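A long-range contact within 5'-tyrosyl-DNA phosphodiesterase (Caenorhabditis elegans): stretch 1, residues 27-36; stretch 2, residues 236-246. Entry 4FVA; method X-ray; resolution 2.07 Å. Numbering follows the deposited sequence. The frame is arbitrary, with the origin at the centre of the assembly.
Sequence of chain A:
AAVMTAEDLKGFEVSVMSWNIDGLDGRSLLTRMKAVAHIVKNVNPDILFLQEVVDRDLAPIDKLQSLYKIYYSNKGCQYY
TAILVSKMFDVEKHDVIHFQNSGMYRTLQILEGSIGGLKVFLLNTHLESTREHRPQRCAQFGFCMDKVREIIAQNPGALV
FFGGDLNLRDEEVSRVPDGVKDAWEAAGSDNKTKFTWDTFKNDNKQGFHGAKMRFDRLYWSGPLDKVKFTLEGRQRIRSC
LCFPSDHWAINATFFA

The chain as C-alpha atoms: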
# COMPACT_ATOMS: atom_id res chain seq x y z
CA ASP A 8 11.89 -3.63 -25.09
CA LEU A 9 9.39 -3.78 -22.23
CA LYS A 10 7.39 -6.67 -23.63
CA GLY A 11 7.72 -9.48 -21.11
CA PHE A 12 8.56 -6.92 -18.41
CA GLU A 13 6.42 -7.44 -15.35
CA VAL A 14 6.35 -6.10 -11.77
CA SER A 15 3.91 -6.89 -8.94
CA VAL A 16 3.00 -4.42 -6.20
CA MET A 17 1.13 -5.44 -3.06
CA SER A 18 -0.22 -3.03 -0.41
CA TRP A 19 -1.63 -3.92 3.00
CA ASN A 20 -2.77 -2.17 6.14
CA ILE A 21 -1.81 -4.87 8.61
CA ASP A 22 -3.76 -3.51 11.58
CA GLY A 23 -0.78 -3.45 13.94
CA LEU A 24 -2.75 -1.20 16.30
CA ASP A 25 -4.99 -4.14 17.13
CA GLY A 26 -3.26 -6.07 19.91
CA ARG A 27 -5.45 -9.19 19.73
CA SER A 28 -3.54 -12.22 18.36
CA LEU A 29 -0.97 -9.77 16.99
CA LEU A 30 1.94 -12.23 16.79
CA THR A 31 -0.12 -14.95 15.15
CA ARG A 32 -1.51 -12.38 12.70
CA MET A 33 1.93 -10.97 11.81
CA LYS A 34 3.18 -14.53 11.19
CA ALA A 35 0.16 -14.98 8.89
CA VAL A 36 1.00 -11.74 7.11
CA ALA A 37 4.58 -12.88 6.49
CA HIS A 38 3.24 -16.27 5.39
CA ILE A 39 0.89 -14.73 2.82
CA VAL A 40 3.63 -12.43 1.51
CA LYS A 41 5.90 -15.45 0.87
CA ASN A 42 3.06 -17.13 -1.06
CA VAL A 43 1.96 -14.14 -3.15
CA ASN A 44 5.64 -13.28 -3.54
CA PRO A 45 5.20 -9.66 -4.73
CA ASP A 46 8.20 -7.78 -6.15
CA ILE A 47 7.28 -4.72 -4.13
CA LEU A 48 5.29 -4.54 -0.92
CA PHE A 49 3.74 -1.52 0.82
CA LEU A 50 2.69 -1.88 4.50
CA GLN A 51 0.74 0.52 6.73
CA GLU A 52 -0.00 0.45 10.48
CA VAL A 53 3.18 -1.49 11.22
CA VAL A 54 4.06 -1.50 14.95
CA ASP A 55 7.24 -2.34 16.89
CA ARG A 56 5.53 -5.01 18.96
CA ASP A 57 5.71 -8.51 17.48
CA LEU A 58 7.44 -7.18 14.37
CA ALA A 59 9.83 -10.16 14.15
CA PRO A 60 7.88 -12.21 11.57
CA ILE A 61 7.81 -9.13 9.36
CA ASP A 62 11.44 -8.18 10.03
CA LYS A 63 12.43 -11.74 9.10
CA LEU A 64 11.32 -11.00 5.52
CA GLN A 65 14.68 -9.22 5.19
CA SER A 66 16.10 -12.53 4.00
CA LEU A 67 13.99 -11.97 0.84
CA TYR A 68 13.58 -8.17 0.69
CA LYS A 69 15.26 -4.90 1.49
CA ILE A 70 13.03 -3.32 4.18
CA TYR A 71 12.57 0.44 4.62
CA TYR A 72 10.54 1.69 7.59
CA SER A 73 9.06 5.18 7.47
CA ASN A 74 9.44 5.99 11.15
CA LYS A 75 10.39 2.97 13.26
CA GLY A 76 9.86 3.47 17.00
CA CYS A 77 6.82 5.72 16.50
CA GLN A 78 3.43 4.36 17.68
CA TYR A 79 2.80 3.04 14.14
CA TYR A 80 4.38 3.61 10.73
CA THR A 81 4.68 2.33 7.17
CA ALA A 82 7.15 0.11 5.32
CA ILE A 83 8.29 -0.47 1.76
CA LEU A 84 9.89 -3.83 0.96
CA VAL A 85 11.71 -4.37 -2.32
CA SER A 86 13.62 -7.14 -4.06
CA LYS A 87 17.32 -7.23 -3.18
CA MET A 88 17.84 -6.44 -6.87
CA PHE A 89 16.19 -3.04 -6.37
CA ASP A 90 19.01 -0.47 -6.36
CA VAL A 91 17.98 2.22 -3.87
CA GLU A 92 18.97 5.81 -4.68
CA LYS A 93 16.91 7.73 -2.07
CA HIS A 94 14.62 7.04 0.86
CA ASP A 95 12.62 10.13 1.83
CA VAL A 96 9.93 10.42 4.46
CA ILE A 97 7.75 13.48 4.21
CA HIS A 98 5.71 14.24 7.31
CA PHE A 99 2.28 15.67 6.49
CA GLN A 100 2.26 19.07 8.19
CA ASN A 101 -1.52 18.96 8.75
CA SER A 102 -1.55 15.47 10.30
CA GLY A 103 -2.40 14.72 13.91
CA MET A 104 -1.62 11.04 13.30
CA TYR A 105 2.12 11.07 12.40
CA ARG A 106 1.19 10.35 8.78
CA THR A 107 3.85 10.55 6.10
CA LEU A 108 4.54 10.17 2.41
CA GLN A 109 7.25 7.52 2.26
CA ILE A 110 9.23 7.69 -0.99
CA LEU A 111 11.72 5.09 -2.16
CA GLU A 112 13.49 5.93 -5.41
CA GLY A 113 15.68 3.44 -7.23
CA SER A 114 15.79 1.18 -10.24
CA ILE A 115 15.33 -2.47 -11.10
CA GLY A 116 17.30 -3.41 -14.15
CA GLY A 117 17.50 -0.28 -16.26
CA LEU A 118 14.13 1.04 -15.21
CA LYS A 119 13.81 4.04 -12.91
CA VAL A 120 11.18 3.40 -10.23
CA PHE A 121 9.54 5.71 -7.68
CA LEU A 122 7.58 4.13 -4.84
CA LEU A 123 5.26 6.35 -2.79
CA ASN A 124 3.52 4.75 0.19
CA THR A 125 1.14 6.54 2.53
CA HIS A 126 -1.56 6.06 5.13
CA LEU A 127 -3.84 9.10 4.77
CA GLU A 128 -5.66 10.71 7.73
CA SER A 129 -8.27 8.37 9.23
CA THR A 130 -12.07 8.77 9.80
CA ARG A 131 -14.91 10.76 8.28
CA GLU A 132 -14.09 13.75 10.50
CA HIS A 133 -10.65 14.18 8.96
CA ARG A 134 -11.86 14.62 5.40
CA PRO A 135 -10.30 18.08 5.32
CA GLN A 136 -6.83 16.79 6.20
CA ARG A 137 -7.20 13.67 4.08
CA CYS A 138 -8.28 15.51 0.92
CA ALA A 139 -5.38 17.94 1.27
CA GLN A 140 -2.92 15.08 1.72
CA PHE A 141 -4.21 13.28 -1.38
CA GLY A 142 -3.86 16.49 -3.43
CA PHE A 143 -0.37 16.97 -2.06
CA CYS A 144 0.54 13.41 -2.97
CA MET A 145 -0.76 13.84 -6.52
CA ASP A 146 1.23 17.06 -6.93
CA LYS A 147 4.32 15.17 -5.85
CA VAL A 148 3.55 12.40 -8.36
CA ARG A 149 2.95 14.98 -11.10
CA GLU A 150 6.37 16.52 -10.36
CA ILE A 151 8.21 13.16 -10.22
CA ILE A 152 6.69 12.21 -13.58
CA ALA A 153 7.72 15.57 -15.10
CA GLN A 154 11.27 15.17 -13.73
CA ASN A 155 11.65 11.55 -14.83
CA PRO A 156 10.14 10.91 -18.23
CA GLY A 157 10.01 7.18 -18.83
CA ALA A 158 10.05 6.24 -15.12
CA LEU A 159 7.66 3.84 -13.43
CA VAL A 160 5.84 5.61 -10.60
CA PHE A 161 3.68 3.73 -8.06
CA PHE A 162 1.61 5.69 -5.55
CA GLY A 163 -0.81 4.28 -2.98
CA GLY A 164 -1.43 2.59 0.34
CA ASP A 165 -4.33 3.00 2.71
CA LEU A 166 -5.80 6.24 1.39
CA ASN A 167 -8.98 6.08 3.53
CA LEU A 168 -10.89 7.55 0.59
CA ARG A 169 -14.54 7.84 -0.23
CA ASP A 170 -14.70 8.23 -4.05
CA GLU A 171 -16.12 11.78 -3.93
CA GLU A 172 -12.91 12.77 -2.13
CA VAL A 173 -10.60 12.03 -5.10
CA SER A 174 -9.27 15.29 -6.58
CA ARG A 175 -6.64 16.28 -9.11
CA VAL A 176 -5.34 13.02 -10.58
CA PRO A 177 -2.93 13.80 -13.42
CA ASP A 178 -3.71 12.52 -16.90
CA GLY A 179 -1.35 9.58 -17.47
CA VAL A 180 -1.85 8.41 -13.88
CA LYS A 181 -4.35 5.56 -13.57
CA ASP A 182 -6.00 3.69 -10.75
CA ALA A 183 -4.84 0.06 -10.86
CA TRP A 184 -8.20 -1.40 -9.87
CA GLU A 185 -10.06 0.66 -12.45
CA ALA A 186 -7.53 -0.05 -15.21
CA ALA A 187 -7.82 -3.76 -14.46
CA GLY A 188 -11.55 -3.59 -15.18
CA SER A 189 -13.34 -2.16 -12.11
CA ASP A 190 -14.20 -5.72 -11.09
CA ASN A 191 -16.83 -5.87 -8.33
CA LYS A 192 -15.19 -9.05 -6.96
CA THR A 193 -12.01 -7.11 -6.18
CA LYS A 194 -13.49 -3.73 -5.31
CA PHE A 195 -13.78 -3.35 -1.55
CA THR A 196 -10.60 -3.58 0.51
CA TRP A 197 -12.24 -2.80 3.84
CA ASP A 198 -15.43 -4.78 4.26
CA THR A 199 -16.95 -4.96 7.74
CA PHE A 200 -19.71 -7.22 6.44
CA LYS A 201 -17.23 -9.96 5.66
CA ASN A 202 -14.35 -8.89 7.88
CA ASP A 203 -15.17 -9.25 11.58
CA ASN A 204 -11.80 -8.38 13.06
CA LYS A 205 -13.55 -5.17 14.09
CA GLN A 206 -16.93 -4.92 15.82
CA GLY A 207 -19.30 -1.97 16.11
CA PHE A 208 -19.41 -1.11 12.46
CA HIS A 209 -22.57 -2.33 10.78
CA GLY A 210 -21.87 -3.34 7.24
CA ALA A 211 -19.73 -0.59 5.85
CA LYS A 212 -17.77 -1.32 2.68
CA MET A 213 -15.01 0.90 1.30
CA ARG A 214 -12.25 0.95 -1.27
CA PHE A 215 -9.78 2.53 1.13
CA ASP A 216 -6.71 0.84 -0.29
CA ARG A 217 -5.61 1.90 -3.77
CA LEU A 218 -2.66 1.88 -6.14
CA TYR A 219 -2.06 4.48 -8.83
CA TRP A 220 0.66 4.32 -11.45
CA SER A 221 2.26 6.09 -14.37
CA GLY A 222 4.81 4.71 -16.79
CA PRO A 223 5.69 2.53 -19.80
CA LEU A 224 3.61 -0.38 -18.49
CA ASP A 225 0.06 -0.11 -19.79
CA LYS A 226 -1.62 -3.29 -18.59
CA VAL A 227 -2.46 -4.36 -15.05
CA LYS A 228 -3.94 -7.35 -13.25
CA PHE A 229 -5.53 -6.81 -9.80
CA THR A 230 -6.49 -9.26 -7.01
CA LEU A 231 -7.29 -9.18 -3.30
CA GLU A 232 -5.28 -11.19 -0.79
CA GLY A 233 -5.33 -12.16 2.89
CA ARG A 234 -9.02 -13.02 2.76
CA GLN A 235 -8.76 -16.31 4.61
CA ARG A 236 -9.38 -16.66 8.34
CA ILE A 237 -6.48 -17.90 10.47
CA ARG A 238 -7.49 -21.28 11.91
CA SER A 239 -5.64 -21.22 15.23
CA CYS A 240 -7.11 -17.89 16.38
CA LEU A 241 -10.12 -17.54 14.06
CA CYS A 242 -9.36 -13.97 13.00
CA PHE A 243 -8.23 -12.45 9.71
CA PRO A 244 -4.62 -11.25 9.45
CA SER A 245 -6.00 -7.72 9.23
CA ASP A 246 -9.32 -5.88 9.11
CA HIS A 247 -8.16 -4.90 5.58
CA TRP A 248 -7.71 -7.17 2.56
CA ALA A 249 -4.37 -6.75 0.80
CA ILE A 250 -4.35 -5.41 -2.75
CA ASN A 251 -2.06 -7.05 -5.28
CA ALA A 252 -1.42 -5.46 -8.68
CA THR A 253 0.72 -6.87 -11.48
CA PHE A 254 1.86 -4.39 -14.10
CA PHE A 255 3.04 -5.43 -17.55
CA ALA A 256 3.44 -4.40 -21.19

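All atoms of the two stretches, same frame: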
# COMPACT_ATOMS: atom_id res chain seq x y z
N ARG A 27 -4.93 -7.83 19.67
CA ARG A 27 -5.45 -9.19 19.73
C ARG A 27 -4.80 -10.15 18.72
O ARG A 27 -4.86 -9.92 17.52
CB ARG A 27 -6.96 -9.18 19.52
CG ARG A 27 -7.70 -8.32 20.55
CD ARG A 27 -9.14 -7.98 20.14
NE ARG A 27 -9.20 -7.19 18.92
CZ ARG A 27 -10.32 -6.82 18.31
NH1 ARG A 27 -11.50 -7.17 18.81
NH2 ARG A 27 -10.27 -6.10 17.20
N SER A 28 -4.18 -11.22 19.22
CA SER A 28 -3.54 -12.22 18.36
C SER A 28 -2.52 -11.60 17.41
O SER A 28 -2.32 -12.09 16.29
CB SER A 28 -4.60 -12.99 17.55
OG SER A 28 -5.42 -13.78 18.38
N LEU A 29 -1.89 -10.51 17.85
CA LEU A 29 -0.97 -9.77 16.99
C LEU A 29 0.17 -10.63 16.41
O LEU A 29 0.49 -10.54 15.22
CB LEU A 29 -0.43 -8.53 17.71
CG LEU A 29 0.51 -7.66 16.89
CD1 LEU A 29 -0.22 -7.11 15.66
CD2 LEU A 29 1.09 -6.49 17.74
N LEU A 30 0.83 -11.40 17.27
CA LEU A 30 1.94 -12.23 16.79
C LEU A 30 1.47 -13.25 15.77
O LEU A 30 2.05 -13.38 14.70
CB LEU A 30 2.68 -12.91 17.96
CG LEU A 30 3.88 -13.78 17.52
CD1 LEU A 30 4.88 -12.98 16.72
CD2 LEU A 30 4.58 -14.37 18.73
N THR A 31 0.39 -13.96 16.09
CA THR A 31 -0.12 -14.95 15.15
C THR A 31 -0.47 -14.29 13.82
O THR A 31 -0.19 -14.84 12.74
CB THR A 31 -1.34 -15.70 15.72
OG1 THR A 31 -0.95 -16.43 16.89
CG2 THR A 31 -1.93 -16.66 14.71
N ARG A 32 -1.09 -13.11 13.90
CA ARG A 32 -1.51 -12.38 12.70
C ARG A 32 -0.30 -11.91 11.88
O ARG A 32 -0.31 -11.99 10.65
CB ARG A 32 -2.45 -11.22 13.05
CG ARG A 32 -3.84 -11.65 13.59
CD ARG A 32 -4.63 -10.48 14.21
NE ARG A 32 -4.46 -9.29 13.40
CZ ARG A 32 -4.04 -8.12 13.84
NH1 ARG A 32 -3.81 -7.91 15.13
NH2 ARG A 32 -3.88 -7.13 12.96
N MET A 33 0.75 -11.42 12.56
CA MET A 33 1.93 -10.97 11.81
C MET A 33 2.64 -12.15 11.14
O MET A 33 3.15 -12.03 10.03
CB MET A 33 2.91 -10.19 12.70
CG MET A 33 2.35 -8.86 13.25
SD MET A 33 1.74 -7.74 11.98
CE MET A 33 0.04 -8.29 11.87
N LYS A 34 2.67 -13.30 11.81
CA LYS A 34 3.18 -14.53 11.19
C LYS A 34 2.36 -14.87 9.96
O LYS A 34 2.90 -15.30 8.95
CB LYS A 34 3.15 -15.70 12.18
CG LYS A 34 4.18 -15.61 13.30
CD LYS A 34 4.04 -16.81 14.25
CE LYS A 34 5.09 -16.78 15.35
NZ LYS A 34 4.92 -17.88 16.35
N ALA A 35 1.03 -14.73 10.05
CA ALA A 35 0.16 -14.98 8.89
C ALA A 35 0.44 -13.99 7.76
O ALA A 35 0.46 -14.37 6.58
CB ALA A 35 -1.32 -14.95 9.29
N VAL A 36 0.64 -12.73 8.12
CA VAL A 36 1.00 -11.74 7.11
C VAL A 36 2.28 -12.16 6.38
O VAL A 36 2.33 -12.18 5.16
CB VAL A 36 1.19 -10.32 7.72
CG1 VAL A 36 1.84 -9.38 6.70
CG2 VAL A 36 -0.17 -9.74 8.19
N ARG A 236 -9.48 -16.70 6.89
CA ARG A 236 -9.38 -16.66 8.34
C ARG A 236 -8.21 -17.53 8.83
O ARG A 236 -7.95 -18.59 8.28
CB ARG A 236 -10.70 -17.18 8.94
CG ARG A 236 -11.01 -16.64 10.32
CD ARG A 236 -12.35 -17.16 10.84
NE ARG A 236 -13.50 -16.45 10.25
CZ ARG A 236 -13.89 -15.24 10.65
NH1 ARG A 236 -13.22 -14.60 11.59
NH2 ARG A 236 -14.95 -14.66 10.09
N ILE A 237 -7.53 -17.09 9.88
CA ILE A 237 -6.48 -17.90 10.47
C ILE A 237 -7.13 -18.95 11.36
O ILE A 237 -7.93 -18.61 12.23
CB ILE A 237 -5.49 -17.04 11.29
CG1 ILE A 237 -4.86 -15.94 10.41
CG2 ILE A 237 -4.40 -17.91 11.88
CD1 ILE A 237 -4.25 -14.79 11.22
N ARG A 238 -6.79 -20.22 11.17
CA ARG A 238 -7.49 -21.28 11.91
C ARG A 238 -7.23 -21.25 13.41
O ARG A 238 -8.17 -21.37 14.19
CB ARG A 238 -7.17 -22.67 11.35
CG ARG A 238 -8.03 -23.78 12.01
CD ARG A 238 -7.67 -25.17 11.50
NE ARG A 238 -8.48 -26.24 12.10
CZ ARG A 238 -8.07 -27.01 13.11
NH1 ARG A 238 -6.85 -26.84 13.62
NH2 ARG A 238 -8.87 -27.95 13.60
N SER A 239 -5.98 -21.09 13.81
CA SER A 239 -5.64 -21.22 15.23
C SER A 239 -6.30 -20.16 16.12
O SER A 239 -6.58 -20.41 17.30
CB SER A 239 -4.12 -21.20 15.42
OG SER A 239 -3.57 -19.94 15.05
N CYS A 240 -6.57 -18.98 15.57
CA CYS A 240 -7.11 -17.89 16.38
C CYS A 240 -8.42 -17.35 15.79
O CYS A 240 -8.99 -16.41 16.33
CB CYS A 240 -6.10 -16.76 16.55
SG CYS A 240 -5.54 -16.03 15.00
N LEU A 241 -8.83 -17.88 14.64
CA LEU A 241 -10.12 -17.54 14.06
C LEU A 241 -10.31 -16.06 13.72
O LEU A 241 -11.44 -15.57 13.66
CB LEU A 241 -11.27 -18.02 14.96
CG LEU A 241 -11.27 -19.52 15.25
CD1 LEU A 241 -12.51 -19.91 16.10
CD2 LEU A 241 -11.28 -20.27 13.92
N CYS A 242 -9.23 -15.33 13.51
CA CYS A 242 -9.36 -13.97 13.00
C CYS A 242 -8.65 -13.83 11.65
O CYS A 242 -7.87 -14.72 11.24
CB CYS A 242 -8.83 -12.96 14.01
SG CYS A 242 -7.06 -13.14 14.28
N PHE A 243 -8.94 -12.74 10.94
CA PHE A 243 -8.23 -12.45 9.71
C PHE A 243 -6.89 -11.82 10.06
O PHE A 243 -6.73 -11.28 11.16
CB PHE A 243 -9.06 -11.54 8.82
CG PHE A 243 -10.37 -12.15 8.40
CD1 PHE A 243 -10.44 -12.98 7.28
CD2 PHE A 243 -11.54 -11.90 9.11
CE1 PHE A 243 -11.64 -13.55 6.88
CE2 PHE A 243 -12.76 -12.48 8.72
CZ PHE A 243 -12.81 -13.29 7.61
N PRO A 244 -5.91 -11.89 9.15
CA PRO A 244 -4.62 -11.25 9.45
C PRO A 244 -4.80 -9.77 9.77
O PRO A 244 -4.13 -9.23 10.64
CB PRO A 244 -3.84 -11.42 8.13
CG PRO A 244 -4.41 -12.67 7.51
CD PRO A 244 -5.89 -12.60 7.85
N SER A 245 -5.73 -9.15 9.07
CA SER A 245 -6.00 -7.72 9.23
C SER A 245 -7.47 -7.45 9.00
O SER A 245 -8.16 -8.27 8.40
CB SER A 245 -5.16 -6.92 8.23
OG SER A 245 -5.51 -5.54 8.26
N ASP A 246 -7.96 -6.29 9.44
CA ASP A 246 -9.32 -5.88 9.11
C ASP A 246 -9.40 -5.36 7.67
O ASP A 246 -10.51 -5.08 7.18
CB ASP A 246 -9.87 -4.85 10.11
CG ASP A 246 -9.10 -3.55 10.09
OD1 ASP A 246 -7.86 -3.57 9.91
OD2 ASP A 246 -9.75 -2.49 10.25
O HOH W 1 -2.97 -18.63 18.00

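The first turns of a helix pack here against an irregular segment more than two hundred residues later in the chain. Stretch 1 enters the contact as a loop and becomes helical at L29; stretch 2 has no regular helix or strand, but folds back on itself through a backbone hydrogen bond from I237 N to C242 O (2.8 Å). Together the two surfaces bury 407 Å², around a single arginine that supplies the direct hydrogen bonds.

R27 stays outside the contact with its side chain, yet its carbonyl oxygen matters, as will appear at R32. S28 occupies the N-cap position, but its side chain makes no capping bond. Its CB points toward stretch 2 instead, and the short side chain fits against the two cysteines: S28 OG lies 3.6 Å from C240 CB, and S28 CB lies 4.1 Å from C242 SG. L29 and L30 face other surroundings, as expected for helix positions turned from the partner.

T31 returns to the interface. Its branched side chain offers a methyl group and a hydroxyl, and both are used. The methyl CG2 sits 3.7 Å from C240 SG and 4.0 Å from I237 CG2, while a water bridges the hydroxyls at the margin, 3.2 Å from T31 OG1 and 3.3 Å from S239 OG.

One residue on, R32 is the polar centre of the contact. Its CA is 4.6 Å from the CA of P244, the closest pair of CA atoms across the two stretches. The long side chain first serves as an apolar surface: R32 CG lies 4.0 Å from I237 CD1, and R32 CD lies 3.6 Å from C242 SG. Beyond these methylenes the guanidinium presents its edge to the carbonyl of P244. R32 NE donates a hydrogen bond to P244 O at 2.8 Å, and R32 NH2 adds a weak one to the same oxygen at 3.1 Å. One acceptor thus receives two donors from a single planar group. R32 NH1 reaches back to R27 O at 3.3 Å, tying the guanidinium to the loop just before the helix. Arginine suits this buried site because it combines an aliphatic stem with several donors, and each of its three nitrogens finds an acceptor.

M33 points its CB away and contributes little, its CE coming 4.4 Å from P244 O, and K34 is exposed, its side chain leading away from the partner. A35, one turn after T31, faces stretch 2 again. With only a methyl group it leaves room for I237, whose CD1 comes within 3.5 Å of A35 CB; P244 CG lies 4.2 Å from the same methyl. I237 thereby packs against T31, R32 and A35 in turn.

V36 closes the contact. Its CB points sideways, but V36 CG2 still reaches to 4.0 Å from P244 CB. The proline therefore plays two parts: its compact ring packs against A35 and V36, while its carbonyl oxygen accepts the hydrogen bonds from R32.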